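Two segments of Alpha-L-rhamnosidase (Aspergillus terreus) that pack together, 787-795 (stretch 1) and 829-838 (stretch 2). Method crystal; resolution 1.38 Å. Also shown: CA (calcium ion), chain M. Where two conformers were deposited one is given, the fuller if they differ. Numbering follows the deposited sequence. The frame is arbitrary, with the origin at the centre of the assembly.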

# COMPACT_ATOMS: atom_id res chain seq x y z
N ARG A 787 2.68 -22.14 -9.64
CA ARG A 787 2.79 -23.37 -8.88
C ARG A 787 2.58 -22.98 -7.42
O ARG A 787 3.05 -21.89 -7.00
CB ARG A 787 4.18 -24.02 -9.02
CG ARG A 787 4.51 -24.47 -10.42
CD ARG A 787 3.65 -25.70 -10.67
NE ARG A 787 3.84 -26.33 -11.98
CZ ARG A 787 3.08 -26.06 -13.04
NH1 ARG A 787 2.16 -25.12 -12.95
NH2 ARG A 787 3.29 -26.73 -14.17
N ILE A 788 1.74 -23.72 -6.72
CA ILE A 788 1.25 -23.40 -5.41
C ILE A 788 1.63 -24.51 -4.42
O ILE A 788 1.47 -25.70 -4.75
CB ILE A 788 -0.27 -23.19 -5.44
CG1 ILE A 788 -0.63 -22.20 -6.55
CG2 ILE A 788 -0.80 -22.76 -4.08
CD1 ILE A 788 -2.10 -21.96 -6.74
N ASN A 789 2.09 -24.16 -3.22
CA ASN A 789 2.25 -25.16 -2.13
C ASN A 789 1.03 -25.02 -1.23
O ASN A 789 0.62 -23.88 -0.91
CB ASN A 789 3.63 -25.01 -1.46
CG ASN A 789 4.07 -26.18 -0.58
OD1 ASN A 789 4.38 -27.28 -1.09
ND2 ASN A 789 4.17 -25.95 0.73
N ILE A 790 0.44 -26.16 -0.87
CA ILE A 790 -0.72 -26.22 -0.01
C ILE A 790 -0.37 -27.13 1.16
O ILE A 790 -0.44 -28.38 1.02
CB ILE A 790 -1.99 -26.67 -0.74
CG1 ILE A 790 -2.22 -25.77 -1.96
CG2 ILE A 790 -3.15 -26.64 0.23
CD1 ILE A 790 -3.49 -26.04 -2.72
N GLU A 791 0.09 -26.52 2.25
CA GLU A 791 0.71 -27.25 3.37
C GLU A 791 0.12 -26.67 4.67
O GLU A 791 0.77 -25.90 5.36
CB GLU A 791 2.25 -27.16 3.26
CG GLU A 791 3.05 -27.93 4.32
CD GLU A 791 4.56 -27.94 4.11
OE1 GLU A 791 5.05 -27.42 3.10
OE2 GLU A 791 5.31 -28.42 4.96
N VAL A 792 -1.13 -27.06 4.95
CA VAL A 792 -1.80 -26.69 6.16
C VAL A 792 -1.16 -27.40 7.36
O VAL A 792 -1.01 -28.62 7.33
CB VAL A 792 -3.30 -27.02 6.11
CG1 VAL A 792 -3.93 -26.86 7.50
CG2 VAL A 792 -4.01 -26.22 5.03
N VAL A 793 -0.84 -26.66 8.41
CA VAL A 793 -0.34 -27.22 9.66
C VAL A 793 -1.33 -26.88 10.77
O VAL A 793 -1.28 -25.79 11.33
CB VAL A 793 1.09 -26.74 9.99
CG1 VAL A 793 1.63 -27.45 11.23
CG2 VAL A 793 2.04 -26.95 8.83
N PRO A 794 -2.28 -27.78 11.09
CA PRO A 794 -3.26 -27.50 12.13
C PRO A 794 -2.56 -27.49 13.50
O PRO A 794 -1.52 -28.10 13.68
CB PRO A 794 -4.30 -28.63 12.05
CG PRO A 794 -3.75 -29.64 11.09
CD PRO A 794 -2.46 -29.11 10.49
N GLY A 795 -3.19 -26.79 14.44
CA GLY A 795 -2.69 -26.67 15.77
C GLY A 795 -3.46 -25.62 16.51
O GLY A 795 -4.49 -25.15 16.04
N ASP A 829 -9.31 -36.77 12.78
CA ASP A 829 -9.60 -36.82 11.39
C ASP A 829 -9.47 -35.40 10.82
O ASP A 829 -10.03 -34.46 11.40
CB ASP A 829 -11.01 -37.34 11.13
CG ASP A 829 -11.18 -38.80 11.48
OD1 ASP A 829 -10.13 -39.46 11.60
OD2 ASP A 829 -12.35 -39.16 11.64
N PHE A 830 -8.72 -35.27 9.72
CA PHE A 830 -8.45 -33.99 9.07
C PHE A 830 -9.16 -33.99 7.71
O PHE A 830 -9.04 -34.93 6.94
CB PHE A 830 -6.94 -33.80 8.90
CG PHE A 830 -6.54 -32.58 8.10
CD1 PHE A 830 -6.53 -31.32 8.69
CD2 PHE A 830 -6.18 -32.69 6.77
CE1 PHE A 830 -6.15 -30.20 7.98
CE2 PHE A 830 -5.79 -31.57 6.07
CZ PHE A 830 -5.79 -30.32 6.66
N HIS A 831 -9.86 -32.91 7.42
CA HIS A 831 -10.61 -32.77 6.18
C HIS A 831 -10.16 -31.47 5.52
O HIS A 831 -10.11 -30.44 6.20
CB HIS A 831 -12.11 -32.71 6.47
CG HIS A 831 -12.55 -33.79 7.39
ND1 HIS A 831 -12.84 -35.08 6.98
CD2 HIS A 831 -12.73 -33.76 8.73
CE1 HIS A 831 -13.21 -35.79 8.04
NE2 HIS A 831 -13.12 -35.01 9.13
N LEU A 832 -9.88 -31.53 4.21
CA LEU A 832 -9.43 -30.36 3.47
C LEU A 832 -10.10 -30.31 2.10
O LEU A 832 -10.09 -31.28 1.34
CB LEU A 832 -7.90 -30.46 3.29
CG LEU A 832 -7.26 -29.47 2.33
CD1 LEU A 832 -7.35 -28.04 2.85
CD2 LEU A 832 -5.79 -29.79 2.05
N VAL A 833 -10.62 -29.13 1.76
CA VAL A 833 -11.03 -28.80 0.42
C VAL A 833 -10.08 -27.73 -0.11
O VAL A 833 -9.97 -26.65 0.49
CB VAL A 833 -12.49 -28.30 0.39
CG1 VAL A 833 -12.92 -27.88 -1.01
CG2 VAL A 833 -13.43 -29.35 0.95
N ALA A 834 -9.39 -28.05 -1.21
CA ALA A 834 -8.39 -27.18 -1.80
C ALA A 834 -8.84 -26.84 -3.22
O ALA A 834 -9.14 -27.72 -4.00
CB ALA A 834 -7.05 -27.86 -1.83
N GLU A 835 -8.92 -25.55 -3.50
CA GLU A 835 -9.25 -25.03 -4.82
C GLU A 835 -7.98 -24.54 -5.49
O GLU A 835 -7.25 -23.75 -4.88
CB GLU A 835 -10.22 -23.89 -4.64
CG GLU A 835 -10.72 -23.24 -5.88
CD GLU A 835 -11.66 -22.07 -5.58
OE1 GLU A 835 -11.75 -21.62 -4.36
OE2 GLU A 835 -12.31 -21.60 -6.53
N VAL A 836 -7.72 -25.03 -6.69
CA VAL A 836 -6.51 -24.74 -7.48
C VAL A 836 -6.98 -24.14 -8.79
O VAL A 836 -7.79 -24.73 -9.49
CB VAL A 836 -5.66 -26.01 -7.68
CG1 VAL A 836 -4.45 -25.80 -8.59
CG2 VAL A 836 -5.23 -26.55 -6.32
N PRO A 837 -6.54 -22.91 -9.15
CA PRO A 837 -7.10 -22.28 -10.33
C PRO A 837 -6.61 -22.84 -11.66
O PRO A 837 -5.52 -23.46 -11.75
CB PRO A 837 -6.70 -20.79 -10.16
CG PRO A 837 -5.46 -20.84 -9.28
CD PRO A 837 -5.59 -22.06 -8.42
N PRO A 838 -7.42 -22.61 -12.72
CA PRO A 838 -7.03 -22.99 -14.07
C PRO A 838 -5.60 -22.50 -14.36
O PRO A 838 -5.23 -21.38 -14.03
CB PRO A 838 -8.10 -22.34 -14.96
CG PRO A 838 -9.30 -22.22 -14.06
CD PRO A 838 -8.73 -21.92 -12.70
CA CA M . 7.28 -27.43 3.94
O HOH W 1 7.05 -25.00 2.80
O HOH W 2 7.10 -27.01 1.35
O HOH W 3 7.17 -29.48 2.26
O HOH W 4 7.71 -29.48 4.99
O HOH W 5 8.66 -27.55 5.85

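I790 lies at the middle of this contact and has the largest area covered by the opposing stretch. Its CD1 is 4.1 Å from A834 CB and 4.0 Å from V836 CG2. The end of the isoleucine thus lies against both A834 and V836. On its other branch, I790 CG2 reaches L832 CD2 at 4.5 Å, a looser approach. I790 therefore touches three alternate residues of stretch 2, L832, A834 and V836.

In stretch 1 every second residue from I788 to P794 faces stretch 2: I788, I790, V792 and P794 direct their CA-to-CB bonds toward it. In stretch 2, F830, L832 and A834 point back toward stretch 1, while V836 and P837 point sideways. The strands 787-790 and 829-836 run nearly antiparallel, at 169°, with their axes 9.8 Å apart at closest approach. The register pairs I788 with V836, I790 with A834, V792 with L832 and P794 with F830. No hydrogen bond crosses between the stretches. They meet through side chains, as layers packed face to face do, and not as neighbours in one sheet. The buried surface is modest, 324 Å² over both sides.

Toward the C-terminal end of stretch 1, V792 and P794 pack against F830. V792 CG1 is 4.0 Å from F830 CZ, and P794 CG is 4.0 Å from F830 CE1. Both approach the ring obliquely. The other methyl of V792, CG2, lies 4.4 Å from L832 CD1. Packing thus continues past the strand into the loop. At the other end, I788 CD1 meets P837 CD at 3.9 Å, the closest pair across the contact. The m, t rotamer of I788 carries CD1 to this proline ring.

The polar side chains lie outside this apolar row. E791 points away from stretch 2, and its carboxylate binds the calcium ion through both oxygens. OE1 and OE2 of E791 are each 2.4 Å from the calcium, so the binding is bidentate. Five waters also bind the metal, at 2.3 to 2.7 Å from their O atoms to the calcium. N789 supports the carboxylate: its ND2 donates a hydrogen bond to E791 OE1 at 2.9 Å, with an N-H...O angle of 154°. OE1 thus serves both the metal and the amide. On stretch 2, H831 is out of reach of stretch 1 and E835 points away from it; both form side-chain hydrogen bonds elsewhere in the structure.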